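Local coordinates for protein beta-mannosidase (Trichoderma harzianum, PDB 4CVU) that hydrolyses beta-mannosidic linkages as a glycosylated fungal enzyme of glycoside hydrolase family 2, probably releasing mannose from the non-reducing ends of its substrates, at residues A34-T39 / K92-L97; K119-I124 / A144-D149; V579-S584 / Q676-D681; N593-I598 / Q688-G693. All blocks are in the same frame, centred on the assembly; numbering follows the deposited sequence.

Contact 1: residues A34-T39 / K92-L97; sequences ALQKWT and KPISGL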
# COMPACT_ATOMS: atom_id res chain seq x y z
N ALA A 34 9.94 -11.22 30.44
CA ALA A 34 8.78 -10.81 29.68
C ALA A 34 7.80 -9.98 30.48
O ALA A 34 7.08 -9.16 29.90
CB ALA A 34 8.06 -12.02 29.10
N LEU A 35 7.73 -10.21 31.78
CA LEU A 35 6.76 -9.52 32.64
C LEU A 35 7.33 -8.24 33.18
O LEU A 35 6.64 -7.50 33.87
CB LEU A 35 6.33 -10.45 33.79
CG LEU A 35 5.71 -11.78 33.31
CD1 LEU A 35 5.42 -12.71 34.48
CD2 LEU A 35 4.46 -11.54 32.49
N GLN A 36 8.61 -7.97 32.89
CA GLN A 36 9.23 -6.71 33.29
C GLN A 36 8.91 -5.66 32.24
O GLN A 36 8.44 -5.98 31.16
CB GLN A 36 10.74 -6.87 33.43
CG GLN A 36 11.15 -7.77 34.58
CD GLN A 36 10.64 -7.29 35.93
OE1 GLN A 36 10.74 -6.11 36.26
NE2 GLN A 36 10.08 -8.20 36.72
N LYS A 37 9.18 -4.41 32.56
CA LYS A 37 8.77 -3.31 31.72
C LYS A 37 9.99 -2.72 30.97
O LYS A 37 10.95 -2.28 31.61
CB LYS A 37 8.03 -2.29 32.59
CG LYS A 37 7.89 -0.89 32.01
CD LYS A 37 6.61 -0.64 31.24
CE LYS A 37 6.50 0.83 30.84
NZ LYS A 37 6.19 1.72 32.00
N TRP A 38 9.94 -2.75 29.64
CA TRP A 38 11.09 -2.37 28.79
C TRP A 38 10.89 -1.08 27.97
O TRP A 38 9.81 -0.83 27.42
CB TRP A 38 11.42 -3.54 27.83
CG TRP A 38 11.92 -4.74 28.57
CD1 TRP A 38 11.18 -5.80 28.99
CD2 TRP A 38 13.26 -4.98 29.01
NE1 TRP A 38 11.97 -6.68 29.65
CE2 TRP A 38 13.25 -6.19 29.71
CE3 TRP A 38 14.46 -4.27 28.89
CZ2 TRP A 38 14.41 -6.75 30.27
CZ3 TRP A 38 15.61 -4.81 29.46
CH2 TRP A 38 15.57 -6.05 30.13
N THR A 39 11.97 -0.31 27.85
CA THR A 39 12.04 0.83 26.97
C THR A 39 13.21 0.66 26.01
O THR A 39 14.27 0.18 26.39
CB THR A 39 12.23 2.14 27.76
OG1 THR A 39 11.13 2.31 28.65
CG2 THR A 39 12.26 3.35 26.84
N LYS A 92 12.65 -1.02 33.70
CA LYS A 92 12.38 -0.23 34.87
C LYS A 92 13.06 -0.95 36.04
O LYS A 92 13.37 -2.15 35.93
CB LYS A 92 10.88 -0.15 35.14
CG LYS A 92 10.09 0.52 34.04
CD LYS A 92 10.50 1.96 33.84
CE LYS A 92 9.36 2.78 33.26
NZ LYS A 92 9.79 4.18 33.02
N PRO A 93 13.30 -0.24 37.14
CA PRO A 93 13.85 -0.89 38.33
C PRO A 93 13.10 -2.18 38.65
O PRO A 93 11.86 -2.15 38.72
CB PRO A 93 13.67 0.17 39.41
CG PRO A 93 13.85 1.46 38.68
CD PRO A 93 13.27 1.23 37.29
N ILE A 94 13.84 -3.29 38.79
CA ILE A 94 13.25 -4.62 39.03
C ILE A 94 12.97 -4.78 40.52
O ILE A 94 13.88 -4.66 41.35
CB ILE A 94 14.18 -5.77 38.55
CG1 ILE A 94 14.52 -5.60 37.07
CG2 ILE A 94 13.54 -7.13 38.78
CD1 ILE A 94 15.43 -6.67 36.51
N SER A 95 11.73 -5.06 40.86
CA SER A 95 11.34 -5.20 42.26
C SER A 95 11.26 -6.68 42.65
O SER A 95 11.31 -7.57 41.80
CB SER A 95 9.98 -4.57 42.46
OG SER A 95 9.03 -5.31 41.74
N GLY A 96 11.19 -6.94 43.96
CA GLY A 96 10.98 -8.29 44.49
C GLY A 96 12.17 -9.24 44.54
O GLY A 96 11.98 -10.43 44.75
N LEU A 97 13.39 -8.76 44.33
CA LEU A 97 14.57 -9.63 44.48
C LEU A 97 15.00 -9.60 45.96
O LEU A 97 14.96 -8.55 46.60
CB LEU A 97 15.73 -9.19 43.57
CG LEU A 97 15.46 -9.11 42.05
CD1 LEU A 97 16.57 -8.34 41.34
CD2 LEU A 97 15.31 -10.49 41.44
O HOH W 1 10.75 -3.72 34.99
O HOH W 2 9.50 -7.58 39.53

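Contact 2: residues K119-I124 / A144-D149; sequences KFCDHI and ASCKSD. With MAN (alpha-D-mannopyranose), chain C; MAN (alpha-D-mannopyranose), chain B.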
# COMPACT_ATOMS: atom_id res chain seq x y z
N LYS A 119 24.29 -4.84 31.39
CA LYS A 119 24.55 -4.09 32.62
C LYS A 119 23.47 -4.33 33.65
O LYS A 119 22.28 -4.35 33.33
CB LYS A 119 24.63 -2.59 32.37
CG LYS A 119 25.89 -2.12 31.69
CD LYS A 119 26.00 -0.60 31.76
CE LYS A 119 26.97 -0.08 30.72
NZ LYS A 119 27.49 1.28 31.05
N PHE A 120 23.88 -4.48 34.90
CA PHE A 120 22.96 -4.70 36.00
C PHE A 120 23.38 -3.76 37.13
O PHE A 120 24.52 -3.82 37.63
CB PHE A 120 22.98 -6.17 36.43
CG PHE A 120 21.85 -6.55 37.34
CD1 PHE A 120 20.59 -6.81 36.84
CD2 PHE A 120 22.03 -6.64 38.71
CE1 PHE A 120 19.54 -7.17 37.66
CE2 PHE A 120 20.98 -6.99 39.54
CZ PHE A 120 19.74 -7.26 39.03
N CYS A 121 22.46 -2.88 37.51
CA CYS A 121 22.75 -1.75 38.39
C CYS A 121 24.01 -1.02 37.92
O CYS A 121 24.93 -0.81 38.70
CB CYS A 121 22.89 -2.20 39.84
SG CYS A 121 22.78 -0.81 41.01
N ASP A 122 24.08 -0.71 36.64
CA ASP A 122 25.16 0.10 36.07
C ASP A 122 26.56 -0.57 35.95
O ASP A 122 27.52 0.06 35.57
CB ASP A 122 25.26 1.40 36.85
CG ASP A 122 25.17 2.61 35.97
OD1 ASP A 122 25.57 2.54 34.80
OD2 ASP A 122 24.71 3.65 36.46
N HIS A 123 26.63 -1.86 36.23
CA HIS A 123 27.85 -2.62 36.11
C HIS A 123 27.82 -3.52 34.88
O HIS A 123 26.92 -4.28 34.74
CB HIS A 123 27.98 -3.50 37.34
CG HIS A 123 28.17 -2.73 38.60
ND1 HIS A 123 28.74 -3.28 39.72
CD2 HIS A 123 27.90 -1.45 38.91
CE1 HIS A 123 28.79 -2.38 40.67
NE2 HIS A 123 28.29 -1.25 40.21
N ILE A 124 28.85 -3.46 34.04
CA ILE A 124 28.94 -4.37 32.93
C ILE A 124 29.20 -5.74 33.50
O ILE A 124 30.24 -5.99 34.08
CB ILE A 124 30.03 -4.00 31.94
CG1 ILE A 124 29.67 -2.70 31.26
CG2 ILE A 124 30.16 -5.09 30.89
CD1 ILE A 124 30.81 -2.02 30.58
N ALA A 144 24.18 -6.48 45.36
CA ALA A 144 24.56 -6.10 46.73
C ALA A 144 25.00 -4.64 46.81
O ALA A 144 24.62 -3.96 47.74
CB ALA A 144 25.66 -7.00 47.24
N SER A 145 25.77 -4.18 45.84
CA SER A 145 26.19 -2.76 45.78
C SER A 145 25.04 -1.80 45.42
O SER A 145 25.18 -0.58 45.57
CB SER A 145 27.31 -2.59 44.75
OG SER A 145 26.81 -2.65 43.41
N CYS A 146 23.93 -2.33 44.93
CA CYS A 146 22.87 -1.49 44.37
C CYS A 146 22.12 -0.75 45.46
O CYS A 146 21.52 -1.36 46.34
CB CYS A 146 21.87 -2.28 43.51
SG CYS A 146 21.16 -1.26 42.19
N LYS A 147 22.14 0.57 45.36
CA LYS A 147 21.54 1.45 46.36
C LYS A 147 20.00 1.54 46.25
O LYS A 147 19.33 2.00 47.17
CB LYS A 147 22.19 2.84 46.25
CG LYS A 147 23.70 2.80 46.49
CD LYS A 147 24.35 4.18 46.53
N SER A 148 19.45 1.09 45.11
CA SER A 148 18.00 0.90 44.94
C SER A 148 17.72 -0.32 44.03
O SER A 148 18.64 -1.06 43.68
CB SER A 148 17.36 2.18 44.37
OG SER A 148 18.20 2.81 43.41
N ASP A 149 16.46 -0.52 43.65
CA ASP A 149 16.07 -1.62 42.76
C ASP A 149 16.86 -1.60 41.45
O ASP A 149 17.01 -0.55 40.83
CB ASP A 149 14.57 -1.55 42.45
CG ASP A 149 13.70 -2.06 43.59
OD1 ASP A 149 14.21 -2.26 44.72
OD2 ASP A 149 12.49 -2.25 43.34
C1 MAN C . 34.43 -3.35 35.03
C2 MAN C . 33.48 -3.27 36.22
C3 MAN C . 32.08 -2.85 35.75
C4 MAN C . 32.18 -1.57 34.93
C5 MAN C . 33.12 -1.80 33.74
C6 MAN C . 33.28 -0.56 32.86
O2 MAN C . 33.98 -2.36 37.19
O3 MAN C . 31.22 -2.69 36.86
O4 MAN C . 30.89 -1.16 34.50
O5 MAN C . 34.41 -2.21 34.20
O6 MAN C . 34.19 -0.85 31.81
C1 MAN B . 34.39 -4.79 31.95
C2 MAN B . 35.04 -4.84 33.33
C3 MAN B . 35.52 -6.25 33.61
C4 MAN B . 34.33 -7.20 33.48
C5 MAN B . 33.67 -7.04 32.10
C6 MAN B . 32.44 -7.94 31.96
O2 MAN B . 34.06 -4.52 34.30
O3 MAN B . 36.06 -6.34 34.91
O4 MAN B . 34.75 -8.53 33.60
O5 MAN B . 33.30 -5.71 31.88
O6 MAN B . 32.04 -7.84 30.62

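Contact 3: residues V579-S584 / Q676-D681; sequences VSFDTS and QLFQAD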
# COMPACT_ATOMS: atom_id res chain seq x y z
N VAL A 579 16.38 -26.38 -21.94
CA VAL A 579 16.54 -27.77 -21.51
C VAL A 579 15.76 -28.14 -20.25
O VAL A 579 15.93 -29.26 -19.72
CB VAL A 579 18.04 -28.12 -21.28
CG1 VAL A 579 18.82 -27.99 -22.59
CG2 VAL A 579 18.64 -27.26 -20.19
N SER A 580 14.90 -27.23 -19.78
CA SER A 580 14.22 -27.41 -18.51
C SER A 580 13.44 -28.70 -18.37
O SER A 580 13.32 -29.23 -17.29
CB SER A 580 13.29 -26.22 -18.26
OG SER A 580 14.04 -25.00 -18.21
N PHE A 581 12.85 -29.18 -19.47
CA PHE A 581 12.05 -30.41 -19.48
C PHE A 581 12.77 -31.56 -20.17
O PHE A 581 12.15 -32.54 -20.54
CB PHE A 581 10.73 -30.11 -20.17
CG PHE A 581 9.92 -29.07 -19.44
CD1 PHE A 581 9.33 -29.40 -18.23
CD2 PHE A 581 9.79 -27.79 -19.92
CE1 PHE A 581 8.59 -28.44 -17.52
CE2 PHE A 581 9.04 -26.83 -19.22
CZ PHE A 581 8.47 -27.17 -18.02
N ASP A 582 14.05 -31.40 -20.32
CA ASP A 582 14.89 -32.42 -20.98
C ASP A 582 15.58 -33.27 -19.95
O ASP A 582 16.60 -32.88 -19.36
CB ASP A 582 15.92 -31.71 -21.84
CG ASP A 582 16.78 -32.69 -22.61
OD1 ASP A 582 16.62 -33.91 -22.35
OD2 ASP A 582 17.59 -32.25 -23.44
N THR A 583 15.05 -34.46 -19.70
CA THR A 583 15.58 -35.31 -18.63
C THR A 583 17.05 -35.73 -18.81
O THR A 583 17.68 -36.13 -17.83
CB THR A 583 14.78 -36.61 -18.47
OG1 THR A 583 14.74 -37.28 -19.72
CG2 THR A 583 13.35 -36.30 -18.00
N SER A 584 17.60 -35.60 -20.01
CA SER A 584 19.04 -35.87 -20.16
C SER A 584 19.91 -34.72 -19.59
O SER A 584 21.12 -34.88 -19.49
CB SER A 584 19.40 -36.20 -21.62
OG SER A 584 19.02 -35.18 -22.50
N GLN A 676 4.29 -19.32 -12.40
CA GLN A 676 4.03 -20.42 -11.49
C GLN A 676 3.76 -21.74 -12.20
O GLN A 676 4.06 -22.75 -11.67
CB GLN A 676 2.82 -20.11 -10.58
CG GLN A 676 3.16 -19.04 -9.60
CD GLN A 676 2.10 -18.88 -8.55
OE1 GLN A 676 1.24 -19.74 -8.37
NE2 GLN A 676 2.20 -17.82 -7.80
N LEU A 677 3.14 -21.69 -13.37
CA LEU A 677 2.83 -22.89 -14.11
C LEU A 677 4.12 -23.53 -14.58
O LEU A 677 4.23 -24.77 -14.60
CB LEU A 677 1.95 -22.59 -15.31
CG LEU A 677 0.51 -22.11 -15.06
CD1 LEU A 677 -0.16 -21.89 -16.40
CD2 LEU A 677 -0.30 -23.11 -14.23
N PHE A 678 5.05 -22.68 -15.00
CA PHE A 678 6.33 -23.19 -15.54
C PHE A 678 7.11 -23.85 -14.38
O PHE A 678 7.54 -24.97 -14.51
CB PHE A 678 7.17 -22.08 -16.16
CG PHE A 678 8.56 -22.52 -16.46
CD1 PHE A 678 8.84 -23.18 -17.64
CD2 PHE A 678 9.55 -22.34 -15.54
CE1 PHE A 678 10.11 -23.65 -17.90
CE2 PHE A 678 10.81 -22.82 -15.78
CZ PHE A 678 11.10 -23.47 -16.97
N GLN A 679 7.18 -23.18 -13.22
CA GLN A 679 7.86 -23.73 -12.04
C GLN A 679 7.25 -25.04 -11.61
O GLN A 679 7.99 -25.95 -11.26
CB GLN A 679 7.79 -22.74 -10.85
CG GLN A 679 8.56 -23.12 -9.58
CD GLN A 679 8.03 -22.31 -8.37
OE1 GLN A 679 6.88 -21.98 -8.38
NE2 GLN A 679 8.83 -22.09 -7.35
N ALA A 680 5.91 -25.13 -11.52
CA ALA A 680 5.25 -26.38 -11.10
C ALA A 680 5.63 -27.54 -12.03
O ALA A 680 5.97 -28.63 -11.59
CB ALA A 680 3.79 -26.20 -11.13
N ASP A 681 5.50 -27.28 -13.31
CA ASP A 681 5.69 -28.31 -14.32
C ASP A 681 7.15 -28.77 -14.33
O ASP A 681 7.43 -29.95 -14.54
CB ASP A 681 5.23 -27.80 -15.69
CG ASP A 681 3.70 -27.98 -15.92
OD1 ASP A 681 3.07 -28.75 -15.18
OD2 ASP A 681 3.13 -27.33 -16.85

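Contact 4: residues N593-I598 / Q688-G693; sequences NEFGFI and QFYRRG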
# COMPACT_ATOMS: atom_id res chain seq x y z
N ASN A 593 18.84 -33.00 -2.94
CA ASN A 593 18.59 -32.20 -1.75
C ASN A 593 18.21 -30.76 -2.01
O ASN A 593 17.76 -30.05 -1.09
CB ASN A 593 19.79 -32.28 -0.79
CG ASN A 593 20.93 -31.37 -1.18
OD1 ASN A 593 21.26 -31.24 -2.33
ND2 ASN A 593 21.56 -30.75 -0.18
N GLU A 594 18.41 -30.34 -3.27
CA GLU A 594 18.16 -28.97 -3.78
C GLU A 594 17.89 -28.94 -5.26
O GLU A 594 18.70 -29.45 -6.07
CB GLU A 594 19.39 -28.06 -3.59
CG GLU A 594 19.76 -27.70 -2.20
CD GLU A 594 20.73 -26.52 -2.10
OE1 GLU A 594 20.68 -25.62 -2.96
OE2 GLU A 594 21.51 -26.42 -1.10
N PHE A 595 16.81 -28.28 -5.64
CA PHE A 595 16.54 -27.99 -7.07
C PHE A 595 15.41 -27.01 -7.22
O PHE A 595 14.45 -27.01 -6.42
CB PHE A 595 16.26 -29.27 -7.87
CG PHE A 595 15.13 -30.10 -7.32
CD1 PHE A 595 15.34 -31.00 -6.26
CD2 PHE A 595 13.86 -30.01 -7.87
CE1 PHE A 595 14.30 -31.77 -5.77
CE2 PHE A 595 12.80 -30.77 -7.37
CZ PHE A 595 13.03 -31.66 -6.34
N GLY A 596 15.52 -26.13 -8.21
CA GLY A 596 14.43 -25.15 -8.47
C GLY A 596 14.65 -24.09 -9.52
O GLY A 596 15.65 -24.10 -10.26
N PHE A 597 13.63 -23.23 -9.65
CA PHE A 597 13.52 -22.12 -10.59
C PHE A 597 12.61 -21.12 -9.83
O PHE A 597 11.74 -21.59 -9.14
CB PHE A 597 12.79 -22.57 -11.82
CG PHE A 597 13.07 -21.75 -13.05
CD1 PHE A 597 12.33 -20.66 -13.36
CD2 PHE A 597 14.13 -22.10 -13.91
CE1 PHE A 597 12.59 -19.90 -14.48
CE2 PHE A 597 14.38 -21.39 -15.02
CZ PHE A 597 13.64 -20.28 -15.34
N ILE A 598 12.79 -19.79 -9.92
CA ILE A 598 11.91 -18.82 -9.18
C ILE A 598 10.55 -18.55 -9.80
O ILE A 598 10.39 -18.77 -11.03
CB ILE A 598 12.62 -17.49 -8.92
CG1 ILE A 598 12.86 -16.74 -10.24
CG2 ILE A 598 13.93 -17.72 -8.19
CD1 ILE A 598 13.22 -15.28 -10.10
N GLN A 688 9.53 -36.61 -10.65
CA GLN A 688 9.19 -37.92 -11.19
C GLN A 688 10.46 -38.62 -11.71
O GLN A 688 10.58 -39.83 -11.63
CB GLN A 688 8.14 -37.81 -12.29
CG GLN A 688 8.59 -37.11 -13.57
CD GLN A 688 7.49 -37.05 -14.63
OE1 GLN A 688 6.30 -36.84 -14.33
NE2 GLN A 688 7.89 -37.25 -15.89
N PHE A 689 11.40 -37.85 -12.22
CA PHE A 689 12.70 -38.41 -12.68
C PHE A 689 13.57 -38.90 -11.49
O PHE A 689 14.16 -39.98 -11.54
CB PHE A 689 13.44 -37.37 -13.51
CG PHE A 689 14.88 -37.68 -13.76
CD1 PHE A 689 15.26 -38.41 -14.85
CD2 PHE A 689 15.84 -37.23 -12.88
CE1 PHE A 689 16.57 -38.70 -15.07
CE2 PHE A 689 17.18 -37.54 -13.08
CZ PHE A 689 17.54 -38.27 -14.18
N TYR A 690 13.62 -38.12 -10.42
CA TYR A 690 14.33 -38.54 -9.21
C TYR A 690 13.70 -39.81 -8.60
O TYR A 690 14.40 -40.75 -8.24
CB TYR A 690 14.38 -37.42 -8.14
CG TYR A 690 15.13 -36.18 -8.57
CD1 TYR A 690 16.33 -36.26 -9.29
CD2 TYR A 690 14.60 -34.89 -8.30
CE1 TYR A 690 16.98 -35.12 -9.72
CE2 TYR A 690 15.26 -33.75 -8.72
CZ TYR A 690 16.44 -33.86 -9.43
OH TYR A 690 17.12 -32.70 -9.86
N ARG A 691 12.36 -39.82 -8.51
CA ARG A 691 11.67 -40.96 -7.92
C ARG A 691 11.80 -42.26 -8.68
O ARG A 691 11.96 -43.29 -8.07
CB ARG A 691 10.22 -40.68 -7.78
CG ARG A 691 9.97 -39.65 -6.69
CD ARG A 691 8.49 -39.65 -6.38
NE ARG A 691 8.03 -40.89 -5.74
CZ ARG A 691 6.80 -41.05 -5.26
NH1 ARG A 691 5.91 -40.05 -5.34
NH2 ARG A 691 6.44 -42.19 -4.66
N ARG A 692 11.62 -42.21 -9.99
CA ARG A 692 11.91 -43.37 -10.88
C ARG A 692 13.31 -43.94 -10.68
O ARG A 692 13.57 -45.16 -10.86
CB ARG A 692 11.72 -42.95 -12.34
CG ARG A 692 11.97 -44.09 -13.33
CD ARG A 692 11.87 -43.68 -14.78
NE ARG A 692 12.91 -42.74 -15.15
CZ ARG A 692 13.04 -42.19 -16.36
NH1 ARG A 692 12.20 -42.49 -17.34
NH2 ARG A 692 14.01 -41.31 -16.58
N GLY A 693 14.26 -43.06 -10.40
CA GLY A 693 15.63 -43.47 -10.11
C GLY A 693 15.79 -44.44 -8.94
O GLY A 693 16.81 -45.07 -8.84
O HOH W 3 19.02 -32.20 -7.66

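Contact 1: residues A34-T39 / K92-L97
Lys37 and Lys92 lie side by side and point the same way, their aliphatic stems touching at CG. The Lys37 CG to Lys92 CG distance of 3.3 Å is tighter than usual for two carbons. Lys37 turns its CG anti to its own N (chi1 162°), and bends at chi2 and chi4 leave its NZ 4.5 Å from Lys92 NZ. The backbones pair as well: Lys92 N donates to Lys37 O at 3.0 Å, continuing the pairing of strands 38-41 and 87-91 just past the end of the latter. Gln36 behaves differently: its side chain crosses that of Ile94 at about a right angle, OE1 lying 3.9 Å from Ile94 CG1. The same amide works through two waters. Gln36 OE1 accepts from one water at 2.7 Å, which also joins Lys37 N and Lys92 O; NE2 donates to another that in turn donates to Ser95 O. Replacing Gln36 with an alanine would probably uncover this side of Ile94 and leave both bridging waters without their amide partner. The two ammonium groups, on exposed residues, presumably repel each other mildly, so cohesion in this part of the galactose-binding-like domain rests on the backbone bond, the aliphatic stems and the hydrated amide.

Contact 2: residues K119-I124 / A144-D149
Cys121 and Cys146 are joined by a disulfide, the tight centre of the contact. The SG atoms of Cys121 and Cys146 are 2.1 Å apart and the bridge torsion is 87°, close to the 90° that a relaxed disulfide prefers. Cys121 swings its SG anti to its backbone N (chi1 -164°), out of the turn and across to the loop that follows helix 140-145. It also occupies the first corner of a type I' turn, Phe120 to His123, which links strands 116-120 and 123-126 as a hairpin closed by paired backbone bonds between Phe120 and His123. The rest of the contact is looser. The His123 ring approaches Ser145 obliquely, with His123 CE1 3.4 Å from Ser145 OG, while that hydroxyl has its hydrogen bond with Ala142 O inside the helix. At the root of the histidine side chain lies sugar: O3 of the chain C mannose sits 3.4 Å from His123 CB, and Ile124 N donates to O4 of this mannose at 3.1 Å in a nearly straight bond (173°). Ile124 CG2 also meets O6 of the chain B mannose. These mannoses belong to the protein's own glycosylation and are not a substrate in a pocket. Chemically, a covalent bond fixes the hairpin turn to the helix end, whereas the flank depends on weak van der Waals contacts and one backbone bond to carbohydrate.

Contact 3: residues V579-S584 / Q676-D681
The rings of Phe581 and Phe678 meet obliquely, their centroids 5.5 Å apart and their planes at 76°. The closest approach is between Phe581 CE2 and Phe678 CE1, at 3.6 Å. Each ring also offers an edge to the opposite segment. In the plane of Phe581, CE1 comes within 3.5 Å of the backbone C of Asp681, with Asp681 CB close by; in the plane of Phe678, CZ is 3.5 Å from Ser580 OG. Phe678 reaches this position with CG anti to its backbone N (chi1 169°), which carries the ring out from the helix toward the turn. In the loop segment, Val579 to Asp582 form a type I turn, closed by a bond from Asp582 N to Val579 O, that presents Ser580 and Phe581 together. Just beyond, Asp582 OD1 receives both the N and the OG of Ser584 from one face of its carboxylate, the N bond making an Asx turn. Asp681 OD2 is hydrogen-bonded to Tyr656 and Tyr886. The contact thus lays the loop between strands 570-572 and 592-595 on the long helix 664-692, probably within the catalytic (beta/alpha)8-barrel domain of family 2 enzymes, with Phe597 meeting Phe678 edge-to-face, Tyr655 meeting Phe581 likewise, and Met682 touching both Ser580 and Phe581.

Contact 4: residues N593-I598 / Q688-G693
Phe595 carries its CG between its backbone N and carbonyl carbon (chi1 56°), and Tyr690 sets its own CG anti to its carbonyl carbon (chi1 -62°); these two choices bring the rings together between strand and helix. The edge of Tyr690 faces the flat side of Phe595 in an edge-to-face pair, with centroids 5.0 Å apart and planes at 62°. Tyr690 CE2 stands over the centre of the phenyl ring, 3.6 Å above its plane, and its nearest atoms include Phe595 CE1 at 3.7 Å. The two side chains run past each other in opposite directions, so that the phenol oxygen ends up near Phe595 CB. There Tyr690 OH accepts from a water, 2.9 Å away, that also donates to Glu594 O, while Glu686 OE1 is its hydrogen-bond partner in the helix. A leucine in place of Phe595 would probably deprive the tyrosine edge of its aromatic face and let the phenol ring shift. The pair is buried where strand 592-595, probably of the family's (beta/alpha)8 barrel, meets the C-terminal part of helix 664-692. Around Phe595 lie Glu686 and Ile687 of that helix, together with Ser703 and Tyr705 of strand 702-705, and Tyr690 leans on Gln700 in the loop before that strand.

How the contacts relate
The four contacts form two pairs on opposite sides of the chain's centre. Contacts 1 and 2, with centres 14 Å apart, both reach the six-stranded antiparallel sheet of the N-terminal galactose-binding-like domain and touch through Pro93, Ile94 and Ser95 against Asp149. Contacts 3 and 4, centres 10 Å apart, share helix 664-692 and touch, for example through Gln679 against Phe597 and Thr583 against Phe689. Between the pairs the centres are 52 to 64 Å apart, with no touch. Along the chain contact 1 closes before contact 2 opens, whereas the segments of contacts 3 and 4 alternate. The two pairs therefore belong to separate parts of one large multidomain chain, the first in the N-terminal domain and the second round helix 664-692.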